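Local coordinates for protein DegQ (PDB 3PV2) that acts as a self-compartmentizing HtrA-family protease, carrying a trypsin-like domain and two PDZ domains, that assembles into large 12-meric particles, at residues B[366-371]-B[392-397]; B[371-376]-B[387-392]; B[412-417]-B[433-438]. All coordinates share one frame; numbering follows the deposited sequence.

Contact 1 (B[366-371]-B[392-397]); sequences FLYGLA and GASENS
Y368 reaches over to N396 and S397 from the turn that leads into strand 370-378. Its CG is anti to the backbone N (chi1 168°), beside the carbonyl carbon, and the ring edge carrying CD2 and CE2 faces S397 and N396. From CB outward, CD2 passes 4.3 Å from S397 CB, and CE2 lies 3.9 Å from N396 OD1. At the tip OH accepts a weak hydrogen bond from N396 ND2, 3.3 Å away. ND2 arrives at the ring edge and in its plane, and the amide and ring planes stand 71° apart. The stronger partner of OH is E357 in helix 353-362, so the phenol is held between that helix and the N396 amide. The N396 amide is also gripped at its other end: S394 OG donates to N396 OD1 at 2.6 Å, nearly in line with the C=O bond. G369, with its positive phi of 83°, takes the third place of the type II turn from L367 to L370, and S394 OG sits close to its CA. The sequence L367-Y368-G369-L370 at the start of a strand is consistent with the carboxylate-binding loop of PDZ domains. Beyond the turn the backbones pair antiparallel: S394 N donates to G369 O (3.0 Å), and A371 N to G392 O (2.8 Å), the latter from above the carbonyl plane. Between these bonds L370 and A393 form a non-hydrogen-bonded pair, where L370 CD2 presses tightly on A393 CB at 3.4 Å. The S394-S397 type I turn closes the other segment: S397 OG donates in plane to S394 O, 2.7 Å away, an oxygen that also takes S397 N. S397 stands at the N-cap of helix 398-402, its OG bonding W400 N as well, and its CB lies against Y368 O.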
# COMPACT_ATOMS: atom_id res chain seq x y z
N PHE B 366 -2.90 3.29 -57.77
CA PHE B 366 -2.05 4.08 -56.90
C PHE B 366 -2.77 4.80 -55.83
O PHE B 366 -2.17 5.04 -54.76
CB PHE B 366 -1.28 5.05 -57.75
CG PHE B 366 -0.52 4.39 -58.88
CD1 PHE B 366 -0.70 4.85 -60.17
CD2 PHE B 366 0.26 3.30 -58.66
CE1 PHE B 366 -0.06 4.27 -61.22
CE2 PHE B 366 0.93 2.65 -59.73
CZ PHE B 366 0.78 3.16 -61.04
N LEU B 367 -3.96 5.30 -56.13
CA LEU B 367 -4.67 6.22 -55.20
C LEU B 367 -5.75 5.50 -54.42
O LEU B 367 -6.45 6.14 -53.59
CB LEU B 367 -5.34 7.33 -56.03
CG LEU B 367 -4.32 8.18 -56.87
CD1 LEU B 367 -5.07 9.37 -57.53
CD2 LEU B 367 -3.09 8.67 -56.03
N TYR B 368 -5.93 4.19 -54.69
CA TYR B 368 -6.86 3.37 -53.91
C TYR B 368 -6.68 3.58 -52.38
O TYR B 368 -5.59 3.48 -51.86
CB TYR B 368 -6.72 1.87 -54.25
CG TYR B 368 -7.46 1.01 -53.25
CD1 TYR B 368 -8.84 0.76 -53.40
CD2 TYR B 368 -6.80 0.48 -52.13
CE1 TYR B 368 -9.56 0.01 -52.46
CE2 TYR B 368 -7.52 -0.24 -51.14
CZ TYR B 368 -8.90 -0.48 -51.33
OH TYR B 368 -9.59 -1.23 -50.36
N GLY B 369 -7.79 3.85 -51.67
CA GLY B 369 -7.77 3.91 -50.20
C GLY B 369 -7.32 5.24 -49.67
O GLY B 369 -7.19 5.38 -48.44
N LEU B 370 -7.05 6.22 -50.53
CA LEU B 370 -6.61 7.53 -50.04
C LEU B 370 -7.77 8.54 -50.06
O LEU B 370 -8.48 8.63 -51.09
CB LEU B 370 -5.46 8.06 -50.88
CG LEU B 370 -4.19 7.12 -50.98
CD1 LEU B 370 -3.17 7.81 -51.90
CD2 LEU B 370 -3.59 6.73 -49.57
N ALA B 371 -7.94 9.26 -48.95
CA ALA B 371 -8.87 10.35 -48.86
C ALA B 371 -8.06 11.59 -49.16
O ALA B 371 -7.00 11.82 -48.56
CB ALA B 371 -9.52 10.41 -47.41
N GLY B 392 -6.65 10.87 -45.32
CA GLY B 392 -6.70 9.53 -44.75
C GLY B 392 -6.04 8.57 -45.73
O GLY B 392 -5.98 8.81 -46.94
N ALA B 393 -5.53 7.45 -45.22
CA ALA B 393 -4.97 6.41 -46.07
C ALA B 393 -5.21 5.07 -45.43
O ALA B 393 -4.76 4.85 -44.32
CB ALA B 393 -3.48 6.68 -46.20
N SER B 394 -5.90 4.14 -46.08
CA SER B 394 -6.10 2.89 -45.42
C SER B 394 -4.78 2.15 -45.36
O SER B 394 -3.92 2.24 -46.23
CB SER B 394 -7.16 2.03 -46.11
OG SER B 394 -6.80 1.80 -47.43
N GLU B 395 -4.61 1.38 -44.32
CA GLU B 395 -3.39 0.63 -44.17
C GLU B 395 -3.25 -0.50 -45.19
O GLU B 395 -2.14 -0.98 -45.39
CB GLU B 395 -3.29 0.17 -42.72
CG GLU B 395 -3.45 1.42 -41.85
CD GLU B 395 -3.39 1.17 -40.39
OE1 GLU B 395 -4.17 1.86 -39.67
OE2 GLU B 395 -2.57 0.32 -39.99
N ASN B 396 -4.32 -0.91 -45.86
CA ASN B 396 -4.18 -1.84 -46.97
C ASN B 396 -3.84 -1.13 -48.34
O ASN B 396 -3.87 -1.73 -49.38
CB ASN B 396 -5.41 -2.77 -47.08
CG ASN B 396 -6.69 -2.04 -47.53
OD1 ASN B 396 -6.84 -0.83 -47.30
ND2 ASN B 396 -7.58 -2.77 -48.21
N SER B 397 -3.51 0.14 -48.36
CA SER B 397 -3.33 0.75 -49.69
C SER B 397 -1.91 0.68 -50.20
O SER B 397 -0.96 0.55 -49.41
CB SER B 397 -3.82 2.19 -49.60
OG SER B 397 -3.06 2.93 -48.64

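Contact 2 (B[371-376]-B[387-392]); sequences ALRAFE and GVQVVG
A classic beta bulge, in which V391 and G392 both face A371, starts this stretch of the antiparallel hairpin formed by strands 370-378 and 384-393. V391 N donates to A371 O at 2.7 Å, and the extra residue moves the register by one, so that L372 pairs with V390, R373 with Q389 and A374 with V388. R373 and Q389 are a hydrogen-bonded pair whose backbone N and O atoms bond in both directions. Their side chains lie side by side, pointing the same way. R373 NE donates to Q389 OE1 over 2.6 Å along a nearly straight path (171°), and the oxygen lies in the guanidinium plane. Q389 CG is anti to the backbone N (chi1 176°), and the chain stays extended beyond it. Its other amide atom, NE2, approaches F375 CE1 obliquely at 3.6 Å; ring and amide planes are 53° apart. Where R373 crosses V391 at about a right angle, R373 CG touches V391 CG2 at 3.7 Å. Strand 370-378 is the edge of the second PDZ domain's sheet within the chain, and 384-393 goes on to pair with 409-413. The L372 backbone is also hydrogen-bonded to a neighbouring subunit, whose E376 packs on R373 and whose Q377 packs on V391. The face bearing L372, V388 and V390 is apolar. L372 CB meets V388 CG1 at 3.8 Å, while L372 CD2 lies beside V390 CG2 at 4.1 Å. Helix 421-428 packs on this face through L424, which touches both L372 and V388.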
# COMPACT_ATOMS: atom_id res chain seq x y z
N ALA B 371 -7.94 9.26 -48.95
CA ALA B 371 -8.87 10.35 -48.86
C ALA B 371 -8.06 11.59 -49.16
O ALA B 371 -7.00 11.82 -48.56
CB ALA B 371 -9.52 10.41 -47.41
N LEU B 372 -8.48 12.35 -50.13
CA LEU B 372 -7.64 13.36 -50.77
C LEU B 372 -8.44 14.66 -50.88
O LEU B 372 -9.60 14.61 -51.25
CB LEU B 372 -7.29 12.91 -52.20
CG LEU B 372 -6.49 11.61 -52.35
CD1 LEU B 372 -6.35 11.21 -53.82
CD2 LEU B 372 -5.19 11.73 -51.72
N ARG B 373 -7.84 15.80 -50.61
CA ARG B 373 -8.50 17.07 -50.85
C ARG B 373 -7.49 18.06 -51.35
O ARG B 373 -6.32 17.97 -51.03
CB ARG B 373 -9.19 17.59 -49.59
CG ARG B 373 -8.24 17.99 -48.49
CD ARG B 373 -8.84 18.99 -47.47
NE ARG B 373 -7.80 19.89 -46.95
CZ ARG B 373 -7.84 21.22 -46.99
NH1 ARG B 373 -8.88 21.86 -47.49
NH2 ARG B 373 -6.83 21.93 -46.50
N ALA B 374 -7.96 19.01 -52.14
CA ALA B 374 -7.13 20.14 -52.59
C ALA B 374 -6.61 20.97 -51.39
O ALA B 374 -7.27 21.06 -50.39
CB ALA B 374 -7.97 21.07 -53.51
N PHE B 375 -5.47 21.60 -51.55
CA PHE B 375 -4.76 22.25 -50.46
C PHE B 375 -3.94 23.38 -51.03
O PHE B 375 -3.18 23.22 -52.01
CB PHE B 375 -3.78 21.21 -49.88
CG PHE B 375 -3.02 21.66 -48.67
CD1 PHE B 375 -3.58 21.59 -47.41
CD2 PHE B 375 -1.79 22.14 -48.78
CE1 PHE B 375 -2.85 21.96 -46.28
CE2 PHE B 375 -1.05 22.53 -47.67
CZ PHE B 375 -1.60 22.42 -46.41
N GLU B 376 -4.04 24.51 -50.36
CA GLU B 376 -3.17 25.63 -50.61
C GLU B 376 -3.01 26.37 -49.32
O GLU B 376 -3.98 26.77 -48.70
CB GLU B 376 -3.74 26.62 -51.60
CG GLU B 376 -2.69 27.76 -51.85
CD GLU B 376 -3.02 28.73 -52.97
OE1 GLU B 376 -2.17 29.59 -53.30
OE2 GLU B 376 -4.14 28.62 -53.51
N GLY B 387 -1.09 21.73 -53.50
CA GLY B 387 -0.95 20.29 -53.64
C GLY B 387 -2.23 19.62 -53.23
O GLY B 387 -3.27 20.25 -53.17
N VAL B 388 -2.11 18.34 -52.97
CA VAL B 388 -3.26 17.53 -52.56
C VAL B 388 -2.93 16.95 -51.23
O VAL B 388 -1.90 16.25 -51.09
CB VAL B 388 -3.55 16.40 -53.56
CG1 VAL B 388 -4.54 15.36 -52.96
CG2 VAL B 388 -4.15 17.00 -54.83
N GLN B 389 -3.74 17.24 -50.23
CA GLN B 389 -3.54 16.73 -48.90
C GLN B 389 -4.13 15.39 -48.76
O GLN B 389 -5.28 15.15 -49.20
CB GLN B 389 -4.21 17.66 -47.91
CG GLN B 389 -4.18 17.24 -46.50
CD GLN B 389 -4.71 18.33 -45.60
OE1 GLN B 389 -5.88 18.73 -45.69
NE2 GLN B 389 -3.88 18.82 -44.74
N VAL B 390 -3.37 14.48 -48.13
CA VAL B 390 -3.90 13.13 -47.88
C VAL B 390 -4.55 13.19 -46.49
O VAL B 390 -3.88 13.30 -45.47
CB VAL B 390 -2.81 12.09 -47.85
CG1 VAL B 390 -3.41 10.71 -47.50
CG2 VAL B 390 -1.99 12.08 -49.21
N VAL B 391 -5.86 13.13 -46.44
CA VAL B 391 -6.59 13.30 -45.22
C VAL B 391 -6.63 11.96 -44.54
O VAL B 391 -6.68 11.90 -43.34
CB VAL B 391 -8.07 13.68 -45.60
CG1 VAL B 391 -9.06 13.71 -44.35
CG2 VAL B 391 -8.06 14.99 -46.33
N GLY B 392 -6.65 10.87 -45.32
CA GLY B 392 -6.70 9.53 -44.75
C GLY B 392 -6.04 8.57 -45.73
O GLY B 392 -5.98 8.81 -46.94

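Contact 3 (B[412-417]-B[433-438])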
# COMPACT_ATOMS: atom_id res chain seq x y z
N SER B 412 3.94 17.03 -56.02
CA SER B 412 4.25 16.72 -57.38
C SER B 412 4.08 15.26 -57.57
O SER B 412 4.07 14.46 -56.62
CB SER B 412 5.68 17.20 -57.71
OG SER B 412 6.69 16.23 -57.29
N ALA B 413 3.76 14.89 -58.79
CA ALA B 413 3.56 13.50 -59.10
C ALA B 413 4.18 13.30 -60.50
O ALA B 413 3.93 14.08 -61.42
CB ALA B 413 2.06 13.11 -59.12
N ASN B 414 4.98 12.25 -60.63
CA ASN B 414 5.81 12.01 -61.84
C ASN B 414 6.43 13.29 -62.33
O ASN B 414 6.38 13.60 -63.51
CB ASN B 414 5.00 11.38 -62.94
CG ASN B 414 4.46 9.95 -62.55
OD1 ASN B 414 5.01 9.31 -61.65
ND2 ASN B 414 3.39 9.49 -63.22
N LYS B 415 6.99 14.05 -61.39
CA LYS B 415 7.72 15.28 -61.64
C LYS B 415 6.87 16.38 -62.15
O LYS B 415 7.39 17.29 -62.73
CB LYS B 415 8.86 15.09 -62.67
CG LYS B 415 9.63 13.85 -62.56
CD LYS B 415 10.17 13.74 -61.18
CE LYS B 415 11.52 14.37 -60.98
NZ LYS B 415 11.67 14.66 -59.52
N LYS B 416 5.57 16.34 -61.97
CA LYS B 416 4.75 17.46 -62.40
C LYS B 416 4.05 18.00 -61.17
O LYS B 416 3.65 17.21 -60.29
CB LYS B 416 3.72 16.95 -63.41
CG LYS B 416 4.31 16.52 -64.77
CD LYS B 416 3.24 15.67 -65.63
CE LYS B 416 3.97 14.62 -66.52
NZ LYS B 416 4.55 13.39 -65.83
N PRO B 417 3.81 19.33 -61.13
CA PRO B 417 3.02 19.93 -60.06
C PRO B 417 1.62 19.39 -60.05
O PRO B 417 1.06 19.08 -61.05
CB PRO B 417 3.04 21.44 -60.35
CG PRO B 417 3.26 21.53 -61.86
CD PRO B 417 4.12 20.28 -62.21
N LYS B 433 3.21 1.08 -64.10
CA LYS B 433 4.07 0.40 -63.14
C LYS B 433 4.18 1.13 -61.77
O LYS B 433 4.19 0.52 -60.74
CB LYS B 433 5.46 0.27 -63.72
CG LYS B 433 6.49 -0.24 -62.70
CD LYS B 433 7.80 -0.82 -63.38
CE LYS B 433 8.14 -2.25 -62.86
NZ LYS B 433 7.13 -3.29 -63.28
N GLU B 434 4.27 2.44 -61.77
CA GLU B 434 4.55 3.12 -60.53
C GLU B 434 4.15 4.54 -60.63
O GLU B 434 3.96 5.08 -61.75
CB GLU B 434 6.01 3.06 -60.31
CG GLU B 434 6.64 3.77 -61.45
CD GLU B 434 8.09 3.36 -61.69
OE1 GLU B 434 8.55 2.32 -61.17
OE2 GLU B 434 8.72 4.11 -62.43
N LEU B 435 3.98 5.16 -59.48
CA LEU B 435 3.74 6.56 -59.39
C LEU B 435 4.74 7.14 -58.42
O LEU B 435 4.79 6.78 -57.25
CB LEU B 435 2.31 6.84 -58.90
CG LEU B 435 1.92 8.30 -58.60
CD1 LEU B 435 1.94 9.20 -59.81
CD2 LEU B 435 0.51 8.46 -57.95
N LEU B 436 5.49 8.13 -58.90
CA LEU B 436 6.44 8.83 -58.09
C LEU B 436 5.77 10.04 -57.47
O LEU B 436 5.26 10.89 -58.19
CB LEU B 436 7.62 9.26 -58.94
CG LEU B 436 8.66 10.08 -58.17
CD1 LEU B 436 9.39 9.13 -57.29
CD2 LEU B 436 9.59 10.84 -59.18
N VAL B 437 5.69 10.09 -56.14
CA VAL B 437 5.04 11.26 -55.47
C VAL B 437 6.07 11.96 -54.59
O VAL B 437 7.02 11.34 -54.05
CB VAL B 437 3.84 10.89 -54.65
CG1 VAL B 437 2.92 10.04 -55.47
CG2 VAL B 437 4.27 10.01 -53.52
N GLN B 438 6.06 13.27 -54.65
CA GLN B 438 6.82 14.04 -53.72
C GLN B 438 5.88 14.54 -52.64
O GLN B 438 4.90 15.22 -52.93
CB GLN B 438 7.44 15.27 -54.42
CG GLN B 438 8.31 16.08 -53.51
CD GLN B 438 8.90 17.28 -54.22
OE1 GLN B 438 8.44 17.63 -55.30
NE2 GLN B 438 9.84 18.00 -53.55
O HOH W 1 2.09 6.88 -63.09
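N414 holds L436 at two points, and this is the tight part of the contact. N414 N donates to L436 O in its carbonyl plane (2.8 Å), while L436 N donates to N414 OD1 (3.0 Å), so the asparagine side chain extends the antiparallel pairing past the strand end. CG is anti to the carbonyl carbon (chi1 -64°), beside the backbone N; from there OD1 meets L436 N. OD1 also takes K431 NZ, and ND2 bonds E430. L435 CD1 lies against the N414 amide, 3.6 Å from N414 OD1, and 4.0 Å from A413 CB. Toward the other end Q438 N donates to S412 O, and S412 OG reaches a lone pair of Q438 OE1 at 3.0 Å; the NE2 of that amide bonds S287 O of a neighbouring subunit. The solvent side is looser. One water links N414 ND2 to E434 O. In the type I' turn the exposed K415 rests CD on L436 CD2 (3.6 Å). Within the second PDZ domain the contact joins strands 409-413 and 435-441: A413 packs on L424 and I427 of helix 421-428, and V437 on L448 of strand 444-450.

In the fold
All three contacts belong to the second PDZ domain and to a single antiparallel sheet. Contact 2 is nested inside the loop closed by contact 1; the two share A371 and G392, and their centres lie about 12 Å apart along hairpin 370-378/384-393. Contact 3 follows later in the chain, its centre about 16 and 15 Å from theirs, reaching the same sheet through strand 409-413, the neighbour of 384-393. F366 and L367 bridge contacts 1 and 3 by packing on L435. Contacts 1 and 2 touch one neighbouring subunit, contact 1 also another through E395, and contact 3 a different one, consistent with this domain joining chains of the 12-mer.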